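Local atomic coordinates of Tb427.07.360- putative uncharacterized metacyclic invariant surface protein from Trypanosoma brucei (Trypanosoma brucei, PDB entry 5VTL), a protein that is of unknown function but is probably an invariant surface protein of the metacyclic trypanosome, built as an extended bundle of helices. Residues 11-22 with 132-143; 68-79 with 190-201. All coordinates share one frame; numbering follows the deposited sequence.

Contact 1: residues 11-22 with 132-143; sequences CLFSEALHGIPF and CSLPNRGVNSWV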
loop_
_atom_site.group_PDB
_atom_site.type_symbol
_atom_site.label_atom_id
_atom_site.label_comp_id
_atom_site.label_asym_id
_atom_site.label_seq_id
_atom_site.Cartn_x
_atom_site.Cartn_y
_atom_site.Cartn_z
ATOM N N CYS A 11 21.205 2.619 -11.840
ATOM C CA CYS A 11 20.022 2.849 -12.647
ATOM C C CYS A 11 18.759 2.289 -11.968
ATOM O O CYS A 11 17.726 2.950 -11.887
ATOM C CB CYS A 11 20.197 2.265 -14.049
ATOM S SG CYS A 11 18.748 2.617 -15.065
ATOM N N LEU A 12 18.844 1.071 -11.453
ATOM C CA LEU A 12 17.732 0.499 -10.697
ATOM C C LEU A 12 17.302 1.414 -9.556
ATOM O O LEU A 12 16.103 1.627 -9.333
ATOM C CB LEU A 12 18.116 -0.880 -10.166
ATOM C CG LEU A 12 16.990 -1.758 -9.615
ATOM C CD1 LEU A 12 17.375 -3.239 -9.759
ATOM C CD2 LEU A 12 16.710 -1.448 -8.144
ATOM N N PHE A 13 18.275 1.985 -8.862
ATOM C CA PHE A 13 17.997 2.868 -7.728
ATOM C C PHE A 13 17.318 4.178 -8.202
ATOM O O PHE A 13 16.311 4.619 -7.640
ATOM C CB PHE A 13 19.317 3.154 -7.003
ATOM C CG PHE A 13 19.164 3.888 -5.705
ATOM C CD1 PHE A 13 18.026 3.739 -4.930
ATOM C CD2 PHE A 13 20.157 4.759 -5.275
ATOM C CE1 PHE A 13 17.893 4.418 -3.736
ATOM C CE2 PHE A 13 20.027 5.444 -4.071
ATOM C CZ PHE A 13 18.893 5.275 -3.309
ATOM N N SER A 14 17.861 4.791 -9.251
ATOM C CA SER A 14 17.271 6.006 -9.793
ATOM C C SER A 14 15.831 5.798 -10.268
ATOM O O SER A 14 14.920 6.599 -9.959
ATOM C CB SER A 14 18.114 6.526 -10.943
ATOM O OG SER A 14 17.516 7.684 -11.506
ATOM N N GLU A 15 15.601 4.737 -11.036
ATOM C CA GLU A 15 14.265 4.498 -11.563
ATOM C C GLU A 15 13.291 4.131 -10.432
ATOM O O GLU A 15 12.116 4.461 -10.477
ATOM C CB GLU A 15 14.312 3.430 -12.665
ATOM C CG GLU A 15 15.084 3.945 -13.887
ATOM C CD GLU A 15 15.169 2.973 -15.047
ATOM O OE1 GLU A 15 15.021 1.754 -14.830
ATOM O OE2 GLU A 15 15.393 3.460 -16.196
ATOM N N ALA A 16 13.795 3.473 -9.399
ATOM C CA ALA A 16 12.996 3.223 -8.203
ATOM C C ALA A 16 12.549 4.534 -7.547
ATOM O O ALA A 16 11.374 4.714 -7.247
ATOM C CB ALA A 16 13.800 2.362 -7.211
ATOM N N LEU A 17 13.488 5.454 -7.326
ATOM C CA LEU A 17 13.183 6.702 -6.647
ATOM C C LEU A 17 12.239 7.540 -7.497
ATOM O O LEU A 17 11.322 8.147 -6.966
ATOM C CB LEU A 17 14.455 7.495 -6.378
ATOM C CG LEU A 17 15.426 6.870 -5.377
ATOM C CD1 LEU A 17 16.780 7.583 -5.453
ATOM C CD2 LEU A 17 14.833 6.923 -3.985
ATOM N N HIS A 18 12.454 7.576 -8.811
ATOM C CA HIS A 18 11.548 8.340 -9.665
ATOM C C HIS A 18 10.180 7.706 -9.793
ATOM O O HIS A 18 9.215 8.362 -10.205
ATOM C CB HIS A 18 12.142 8.523 -11.048
ATOM C CG HIS A 18 13.196 9.574 -11.091
ATOM N ND1 HIS A 18 14.539 9.276 -11.158
ATOM C CD2 HIS A 18 13.103 10.922 -11.032
ATOM C CE1 HIS A 18 15.229 10.405 -11.161
ATOM N NE2 HIS A 18 14.382 11.416 -11.088
ATOM N N GLY A 19 10.107 6.417 -9.503
ATOM C CA GLY A 19 8.840 5.722 -9.533
ATOM C C GLY A 19 7.960 5.950 -8.322
ATOM O O GLY A 19 6.760 5.725 -8.390
ATOM N N ILE A 20 8.553 6.410 -7.227
ATOM C CA ILE A 20 7.852 6.549 -5.941
ATOM C C ILE A 20 6.562 7.383 -6.032
ATOM O O ILE A 20 5.534 6.975 -5.510
ATOM C CB ILE A 20 8.784 7.143 -4.839
ATOM C CG1 ILE A 20 9.901 6.150 -4.450
ATOM C CG2 ILE A 20 7.999 7.583 -3.592
ATOM C CD1 ILE A 20 9.503 5.023 -3.589
ATOM N N PRO A 21 6.611 8.550 -6.702
ATOM C CA PRO A 21 5.371 9.338 -6.814
ATOM C C PRO A 21 4.258 8.555 -7.468
ATOM O O PRO A 21 3.106 8.679 -7.056
ATOM C CB PRO A 21 5.767 10.538 -7.691
ATOM C CG PRO A 21 7.236 10.605 -7.659
ATOM C CD PRO A 21 7.778 9.249 -7.263
ATOM N N PHE A 22 4.586 7.739 -8.462
ATOM C CA PHE A 22 3.566 6.956 -9.144
ATOM C C PHE A 22 3.038 5.846 -8.228
ATOM O O PHE A 22 1.831 5.615 -8.146
ATOM C CB PHE A 22 4.105 6.367 -10.443
ATOM C CG PHE A 22 4.545 7.402 -11.431
ATOM C CD1 PHE A 22 3.635 7.986 -12.300
ATOM C CD2 PHE A 22 5.867 7.789 -11.500
ATOM C CE1 PHE A 22 4.026 8.928 -13.206
ATOM C CE2 PHE A 22 6.267 8.739 -12.414
ATOM C CZ PHE A 22 5.338 9.308 -13.270
ATOM N N CYS A 132 18.766 5.471 -18.874
ATOM C CA CYS A 132 18.179 5.242 -17.562
ATOM C C CYS A 132 17.194 6.341 -17.217
ATOM O O CYS A 132 17.489 7.216 -16.422
ATOM C CB CYS A 132 19.288 5.164 -16.491
ATOM S SG CYS A 132 18.613 4.664 -14.923
ATOM N N SER A 133 16.018 6.311 -17.836
ATOM C CA SER A 133 15.090 7.435 -17.699
ATOM C C SER A 133 13.657 6.962 -17.638
ATOM O O SER A 133 12.747 7.723 -17.958
ATOM C CB SER A 133 15.251 8.360 -18.890
ATOM O OG SER A 133 15.029 7.638 -20.092
ATOM N N LEU A 134 13.471 5.707 -17.227
ATOM C CA LEU A 134 12.143 5.102 -17.143
ATOM C C LEU A 134 11.796 4.813 -15.681
ATOM O O LEU A 134 12.312 3.817 -15.102
ATOM C CB LEU A 134 12.118 3.821 -17.963
ATOM C CG LEU A 134 10.775 3.093 -18.071
ATOM C CD1 LEU A 134 9.675 3.998 -18.620
ATOM C CD2 LEU A 134 10.919 1.860 -18.938
ATOM N N PRO A 135 10.934 5.670 -15.074
ATOM C CA PRO A 135 10.553 5.442 -13.679
ATOM C C PRO A 135 9.925 4.080 -13.496
ATOM O O PRO A 135 9.169 3.628 -14.350
ATOM C CB PRO A 135 9.527 6.562 -13.391
ATOM C CG PRO A 135 9.880 7.640 -14.344
ATOM C CD PRO A 135 10.314 6.903 -15.598
ATOM N N ASN A 136 10.265 3.426 -12.391
ATOM C CA ASN A 136 9.728 2.135 -12.086
ATOM C C ASN A 136 8.446 2.316 -11.310
ATOM O O ASN A 136 8.458 2.455 -10.097
ATOM C CB ASN A 136 10.752 1.332 -11.287
ATOM C CG ASN A 136 10.264 -0.035 -10.946
ATOM O OD1 ASN A 136 9.155 -0.407 -11.300
ATOM N ND2 ASN A 136 11.081 -0.795 -10.233
ATOM N N ARG A 137 7.333 2.308 -12.026
ATOM C CA ARG A 137 6.046 2.502 -11.413
ATOM C C ARG A 137 5.673 1.299 -10.522
ATOM O O ARG A 137 4.726 1.361 -9.751
ATOM C CB ARG A 137 4.992 2.698 -12.491
ATOM C CG ARG A 137 5.287 3.837 -13.423
ATOM C CD ARG A 137 4.058 4.198 -14.249
ATOM N NE ARG A 137 4.279 5.481 -14.909
ATOM C CZ ARG A 137 3.321 6.234 -15.428
ATOM N NH1 ARG A 137 2.053 5.845 -15.382
ATOM N NH2 ARG A 137 3.655 7.380 -16.004
ATOM N N GLY A 138 6.427 0.211 -10.633
ATOM C CA GLY A 138 6.208 -0.956 -9.791
ATOM C C GLY A 138 7.018 -0.927 -8.501
ATOM O O GLY A 138 7.086 -1.914 -7.780
ATOM N N VAL A 139 7.627 0.206 -8.197
ATOM C CA VAL A 139 8.445 0.326 -6.997
ATOM C C VAL A 139 7.642 -0.015 -5.727
ATOM O O VAL A 139 6.443 0.237 -5.646
ATOM C CB VAL A 139 9.062 1.754 -6.902
ATOM C CG1 VAL A 139 7.992 2.800 -6.721
ATOM C CG2 VAL A 139 10.102 1.844 -5.790
ATOM N N ASN A 140 8.315 -0.619 -4.756
ATOM C CA ASN A 140 7.718 -0.929 -3.470
ATOM C C ASN A 140 8.868 -1.132 -2.501
ATOM O O ASN A 140 10.019 -0.933 -2.878
ATOM C CB ASN A 140 6.789 -2.152 -3.558
ATOM C CG ASN A 140 7.470 -3.393 -4.124
ATOM O OD1 ASN A 140 8.691 -3.563 -4.026
ATOM N ND2 ASN A 140 6.682 -4.270 -4.706
ATOM N N SER A 141 8.588 -1.540 -1.271
ATOM C CA SER A 141 9.669 -1.673 -0.309
ATOM C C SER A 141 10.667 -2.724 -0.754
ATOM O O SER A 141 11.864 -2.579 -0.491
ATOM C CB SER A 141 9.159 -2.021 1.088
ATOM O OG SER A 141 8.299 -1.046 1.613
ATOM N N TRP A 142 10.189 -3.771 -1.430
ATOM C CA TRP A 142 11.085 -4.862 -1.858
ATOM C C TRP A 142 12.103 -4.316 -2.870
ATOM O O TRP A 142 13.302 -4.557 -2.753
ATOM C CB TRP A 142 10.299 -6.068 -2.422
ATOM C CG TRP A 142 11.186 -7.201 -2.895
ATOM C CD1 TRP A 142 11.656 -8.263 -2.146
ATOM C CD2 TRP A 142 11.715 -7.388 -4.219
ATOM N NE1 TRP A 142 12.428 -9.085 -2.930
ATOM C CE2 TRP A 142 12.483 -8.572 -4.200
ATOM C CE3 TRP A 142 11.613 -6.670 -5.418
ATOM C CZ2 TRP A 142 13.148 -9.038 -5.319
ATOM C CZ3 TRP A 142 12.271 -7.141 -6.519
ATOM C CH2 TRP A 142 13.032 -8.319 -6.460
ATOM N N VAL A 143 11.627 -3.548 -3.852
ATOM C CA VAL A 143 12.516 -2.915 -4.819
ATOM C C VAL A 143 13.525 -1.973 -4.145
ATOM O O VAL A 143 14.688 -1.942 -4.517
ATOM C CB VAL A 143 11.707 -2.122 -5.881
ATOM C CG1 VAL A 143 12.635 -1.316 -6.818
ATOM C CG2 VAL A 143 10.813 -3.075 -6.683
HETATM O O HOH W 1 13.852 0.082 -10.325
HETATM O O HOH W 2 16.142 7.663 -13.943
#

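Contact 2: residues 68-79 with 190-201; sequences RARAALKEAESA and AARAAESNARKA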
loop_
_atom_site.group_PDB
_atom_site.type_symbol
_atom_site.label_atom_id
_atom_site.label_comp_id
_atom_site.label_asym_id
_atom_site.label_seq_id
_atom_site.Cartn_x
_atom_site.Cartn_y
_atom_site.Cartn_z
ATOM N N ARG A 68 -27.908 -11.424 16.305
ATOM C CA ARG A 68 -26.751 -11.730 15.481
ATOM C C ARG A 68 -26.511 -10.610 14.451
ATOM O O ARG A 68 -25.362 -10.224 14.188
ATOM C CB ARG A 68 -26.977 -13.066 14.772
ATOM C CG ARG A 68 -25.815 -13.496 13.898
ATOM C CD ARG A 68 -26.045 -14.864 13.269
ATOM N NE ARG A 68 -24.921 -15.265 12.421
ATOM C CZ ARG A 68 -24.969 -16.196 11.472
ATOM N NH1 ARG A 68 -26.105 -16.826 11.182
ATOM N NH2 ARG A 68 -23.877 -16.477 10.773
ATOM N N ALA A 69 -27.598 -10.110 13.860
ATOM C CA ALA A 69 -27.506 -8.999 12.909
ATOM C C ALA A 69 -26.920 -7.732 13.569
ATOM O O ALA A 69 -26.061 -7.048 13.000
ATOM C CB ALA A 69 -28.867 -8.690 12.337
ATOM N N ARG A 70 -27.391 -7.428 14.764
ATOM C CA ARG A 70 -26.917 -6.249 15.482
ATOM C C ARG A 70 -25.454 -6.341 15.855
ATOM O O ARG A 70 -24.734 -5.350 15.817
ATOM C CB ARG A 70 -27.764 -6.020 16.731
ATOM C CG ARG A 70 -29.157 -5.500 16.401
ATOM C CD ARG A 70 -30.018 -5.177 17.621
ATOM N NE ARG A 70 -31.249 -4.517 17.156
ATOM C CZ ARG A 70 -32.429 -4.576 17.758
ATOM N NH1 ARG A 70 -32.585 -5.267 18.880
ATOM N NH2 ARG A 70 -33.464 -3.944 17.229
ATOM N N ALA A 71 -25.025 -7.537 16.235
ATOM C CA ALA A 71 -23.645 -7.769 16.637
ATOM C C ALA A 71 -22.731 -7.629 15.428
ATOM O O ALA A 71 -21.643 -7.072 15.523
ATOM C CB ALA A 71 -23.504 -9.166 17.263
ATOM N N ALA A 72 -23.199 -8.157 14.295
ATOM C CA ALA A 72 -22.483 -8.062 13.026
ATOM C C ALA A 72 -22.363 -6.605 12.604
ATOM O O ALA A 72 -21.293 -6.186 12.202
ATOM C CB ALA A 72 -23.188 -8.864 11.971
ATOM N N LEU A 73 -23.446 -5.830 12.731
ATOM C CA LEU A 73 -23.395 -4.386 12.415
ATOM C C LEU A 73 -22.350 -3.682 13.271
ATOM O O LEU A 73 -21.550 -2.877 12.775
ATOM C CB LEU A 73 -24.757 -3.702 12.618
ATOM C CG LEU A 73 -24.801 -2.160 12.494
ATOM C CD1 LEU A 73 -24.302 -1.654 11.154
ATOM C CD2 LEU A 73 -26.204 -1.663 12.684
ATOM N N LYS A 74 -22.348 -3.986 14.564
ATOM C CA LYS A 74 -21.357 -3.402 15.448
ATOM C C LYS A 74 -19.946 -3.735 14.946
ATOM O O LYS A 74 -19.067 -2.859 14.918
ATOM C CB LYS A 74 -21.587 -3.848 16.903
ATOM C CG LYS A 74 -20.617 -3.210 17.899
ATOM C CD LYS A 74 -20.938 -3.557 19.369
ATOM C CE LYS A 74 -20.564 -4.986 19.630
ATOM N NZ LYS A 74 -19.102 -5.306 19.439
ATOM N N GLU A 75 -19.714 -4.980 14.524
ATOM C CA GLU A 75 -18.407 -5.356 14.001
ATOM C C GLU A 75 -18.038 -4.623 12.712
ATOM O O GLU A 75 -16.885 -4.251 12.498
ATOM C CB GLU A 75 -18.346 -6.863 13.754
ATOM C CG GLU A 75 -17.892 -7.619 14.969
ATOM C CD GLU A 75 -17.798 -9.099 14.735
ATOM O OE1 GLU A 75 -17.030 -9.767 15.452
ATOM O OE2 GLU A 75 -18.513 -9.590 13.852
ATOM N N ALA A 76 -19.006 -4.484 11.819
ATOM C CA ALA A 76 -18.798 -3.761 10.563
ATOM C C ALA A 76 -18.526 -2.274 10.816
ATOM O O ALA A 76 -17.703 -1.651 10.139
ATOM C CB ALA A 76 -20.006 -3.934 9.672
ATOM N N GLU A 77 -19.213 -1.701 11.797
ATOM C CA GLU A 77 -18.978 -0.297 12.152
ATOM C C GLU A 77 -17.545 -0.123 12.646
ATOM O O GLU A 77 -16.850 0.792 12.216
ATOM C CB GLU A 77 -19.996 0.172 13.193
ATOM C CG GLU A 77 -21.396 0.332 12.605
ATOM C CD GLU A 77 -22.446 0.745 13.621
ATOM O OE1 GLU A 77 -23.303 1.589 13.272
ATOM O OE2 GLU A 77 -22.425 0.224 14.754
ATOM N N SER A 78 -17.069 -1.034 13.497
ATOM C CA SER A 78 -15.695 -0.954 13.959
ATOM C C SER A 78 -14.690 -1.123 12.823
ATOM O O SER A 78 -13.687 -0.400 12.766
ATOM C CB SER A 78 -15.421 -1.970 15.065
ATOM O OG SER A 78 -16.304 -1.776 16.157
ATOM N N ALA A 79 -14.958 -2.055 11.907
ATOM C CA ALA A 79 -14.075 -2.300 10.764
ATOM C C ALA A 79 -14.046 -1.111 9.813
ATOM O O ALA A 79 -12.975 -0.718 9.318
ATOM C CB ALA A 79 -14.509 -3.578 10.004
ATOM N N ALA A 190 -12.751 -7.542 6.944
ATOM C CA ALA A 190 -13.491 -7.689 8.197
ATOM C C ALA A 190 -14.906 -7.144 8.094
ATOM O O ALA A 190 -15.842 -7.768 8.574
ATOM C CB ALA A 190 -12.740 -6.981 9.339
ATOM N N ALA A 191 -15.072 -5.982 7.463
ATOM C CA ALA A 191 -16.392 -5.384 7.275
ATOM C C ALA A 191 -17.274 -6.302 6.434
ATOM O O ALA A 191 -18.454 -6.500 6.742
ATOM C CB ALA A 191 -16.275 -4.010 6.619
ATOM N N ARG A 192 -16.704 -6.854 5.372
ATOM C CA ARG A 192 -17.471 -7.714 4.473
ATOM C C ARG A 192 -17.789 -9.034 5.183
ATOM O O ARG A 192 -18.842 -9.629 4.954
ATOM C CB ARG A 192 -16.705 -7.940 3.165
ATOM C CG ARG A 192 -16.675 -6.737 2.230
ATOM C CD ARG A 192 -18.041 -6.545 1.614
ATOM N NE ARG A 192 -18.122 -5.476 0.620
ATOM C CZ ARG A 192 -19.272 -5.002 0.145
ATOM N NH1 ARG A 192 -20.443 -5.497 0.572
ATOM N NH2 ARG A 192 -19.263 -4.039 -0.761
ATOM N N ALA A 193 -16.904 -9.495 6.065
ATOM C CA ALA A 193 -17.184 -10.724 6.818
ATOM C C ALA A 193 -18.340 -10.513 7.789
ATOM O O ALA A 193 -19.196 -11.403 7.952
ATOM C CB ALA A 193 -15.951 -11.224 7.563
ATOM N N ALA A 194 -18.390 -9.339 8.410
ATOM C CA ALA A 194 -19.541 -8.978 9.234
ATOM C C ALA A 194 -20.827 -8.918 8.422
ATOM O O ALA A 194 -21.868 -9.367 8.868
ATOM C CB ALA A 194 -19.304 -7.638 9.932
ATOM N N GLU A 195 -20.770 -8.316 7.241
ATOM C CA GLU A 195 -21.965 -8.217 6.422
ATOM C C GLU A 195 -22.465 -9.604 5.994
ATOM O O GLU A 195 -23.671 -9.835 5.899
ATOM C CB GLU A 195 -21.703 -7.346 5.202
ATOM C CG GLU A 195 -22.901 -7.303 4.255
ATOM C CD GLU A 195 -22.564 -6.700 2.908
ATOM O OE1 GLU A 195 -21.403 -6.871 2.463
ATOM O OE2 GLU A 195 -23.468 -6.080 2.290
ATOM N N SER A 196 -21.552 -10.535 5.763
ATOM C CA SER A 196 -21.977 -11.886 5.427
ATOM C C SER A 196 -22.774 -12.521 6.593
ATOM O O SER A 196 -23.814 -13.139 6.384
ATOM C CB SER A 196 -20.776 -12.725 5.038
ATOM O OG SER A 196 -21.158 -14.066 4.794
ATOM N N ASN A 197 -22.306 -12.343 7.825
ATOM C CA ASN A 197 -23.055 -12.843 8.976
ATOM C C ASN A 197 -24.375 -12.117 9.155
ATOM O O ASN A 197 -25.388 -12.731 9.482
ATOM C CB ASN A 197 -22.224 -12.712 10.252
ATOM C CG ASN A 197 -21.184 -13.779 10.366
ATOM O OD1 ASN A 197 -21.431 -14.941 10.017
ATOM N ND2 ASN A 197 -19.995 -13.405 10.851
ATOM N N ALA A 198 -24.370 -10.801 8.949
ATOM C CA ALA A 198 -25.588 -10.030 9.100
ATOM C C ALA A 198 -26.621 -10.513 8.093
ATOM O O ALA A 198 -27.773 -10.705 8.428
ATOM C CB ALA A 198 -25.331 -8.511 8.928
ATOM N N ARG A 199 -26.194 -10.720 6.857
ATOM C CA ARG A 199 -27.127 -11.120 5.809
ATOM C C ARG A 199 -27.691 -12.514 6.063
ATOM O O ARG A 199 -28.879 -12.770 5.860
ATOM C CB ARG A 199 -26.425 -11.070 4.457
ATOM C CG ARG A 199 -27.379 -11.153 3.291
ATOM C CD ARG A 199 -26.630 -11.117 1.969
ATOM N NE ARG A 199 -25.821 -12.315 1.768
ATOM C CZ ARG A 199 -24.493 -12.340 1.669
ATOM N NH1 ARG A 199 -23.771 -11.219 1.736
ATOM N NH2 ARG A 199 -23.878 -13.507 1.496
ATOM N N LYS A 200 -26.844 -13.411 6.526
ATOM C CA LYS A 200 -27.294 -14.750 6.860
ATOM C C LYS A 200 -28.305 -14.745 8.002
ATOM O O LYS A 200 -29.243 -15.542 8.007
ATOM C CB LYS A 200 -26.109 -15.636 7.212
ATOM C CG LYS A 200 -25.216 -15.973 6.049
ATOM C CD LYS A 200 -24.001 -16.775 6.511
ATOM C CE LYS A 200 -22.919 -16.941 5.415
ATOM N NZ LYS A 200 -23.382 -17.809 4.305
ATOM N N ALA A 201 -28.115 -13.854 8.977
ATOM C CA ALA A 201 -29.091 -13.658 10.050
ATOM C C ALA A 201 -30.431 -13.167 9.523
ATOM O O ALA A 201 -31.490 -13.697 9.892
ATOM C CB ALA A 201 -28.558 -12.681 11.069
HETATM O O HOH W 3 -18.221 -11.077 11.412
#

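Contact 1: residues 11-22 with 132-143
Cys11 and Cys132 are joined by a disulfide, SG to SG at 2.1 Å and a torsion of 102° about the S-S bond. One helical turn on, the Glu15 side chain reaches across to the loop. Its OE2 accepts from Leu134 N at 3.1 Å, with the donor above the carboxylate plane. The backbone oxygen of Glu15 takes a nearly straight bond from Asn136 N (2.9 Å, 174°). Gly19 lets the loop come close, and its CA meets Asn136 O at 3.3 Å in a CH···O contact. The Arg137 guanidinium stacks over one face of the Phe22 ring, shifted toward CD1 and CE1, with centres 4.1 Å apart. Val139 wedges inward: CG1 meets the Gly19 carbonyl carbon and CG2 lies 3.9 Å from Ile20 CD1. Val143 CG1 touches Ala16 CB.

Two waters bridge the segments, from Leu12 O to Asn136 ND2 and from Ser14 OG to Cys132 O. Ser14 OG also hydrogen-bonds Asp109 OD1, on helix 105-116. Within the loop, Asn136 OD1 accepts from Gly138 N in an Asx turn, and Asn140 OD1 caps Val143 N. This is a disulfide-anchored loop that runs along a long helix and leads, through an Asn N-cap, into helix 141-154 of the bundle.

Contact 2: residues 68-79 with 190-201
Ala72 and Ala194 lie at the tight centre of this contact, where the helices meet through methyl groups. Ala194 CB sits 3.3 Å from Ala72 O and also packs on Ala76 CB. In return, Ala72 CB reaches Ala194 O at 3.4 Å and touches Ala198 CB at 3.7 Å. Each methyl thus rests partly on the backbone of the other helix. The close fit holds at one end, where Ala79 CB lies 3.5 Å from Ala191 N. It eases slightly toward the other, where the CB atoms of Ala69 and Ala201 are 4.2 Å apart.

The segments run antiparallel, with an angle of 166° between their directions. Their axes approach to 8.1 Å, a close spacing that small residues allow. This is alanine-lined antiparallel helix packing within an extended helical bundle, in keeping with the glutamic acid/alanine-rich protein family. Helix 4-58 packs beside the pair: Cys45 touches Ala76, and Ala48 touches Ala198.

The solvent side is built of longer, polar groups. Arg68 is extended from CG to NE, which carries its guanidinium across to Asn197. NH2 donates to Asn197 OD1 at 3.0 Å, and the bond is bent, at 143°. The guanidinium and amide planes are 46° apart, and the donor stands above the amide carbonyl plane. One face of the guanidinium lies over Asn197 O, while CD rests on Ala201 CB at 4.0 Å. Farther along this side, a water accepts from Asn197 ND2 and donates to Glu75 OE2.

From the N terminus, helix 4-58 supplies the first half of contact 1 near its start. Helix 63-102 follows and supplies residues 68-79 of contact 2. The chain then passes through helices 105-116 and 123-130 to residues 132-143, which close contact 1 across 109 intervening residues. Helix 141-154 leads on to helix 157-209, whose residues 190-201 close contact 2 across 110 residues. The segments alternate along the chain, so the two loops cross. The contact centres are 40 Å apart, on opposite sides of the chain's centre. Contact 1 fastens a loop to the first long helix; contact 2 pairs the second long helix with the last.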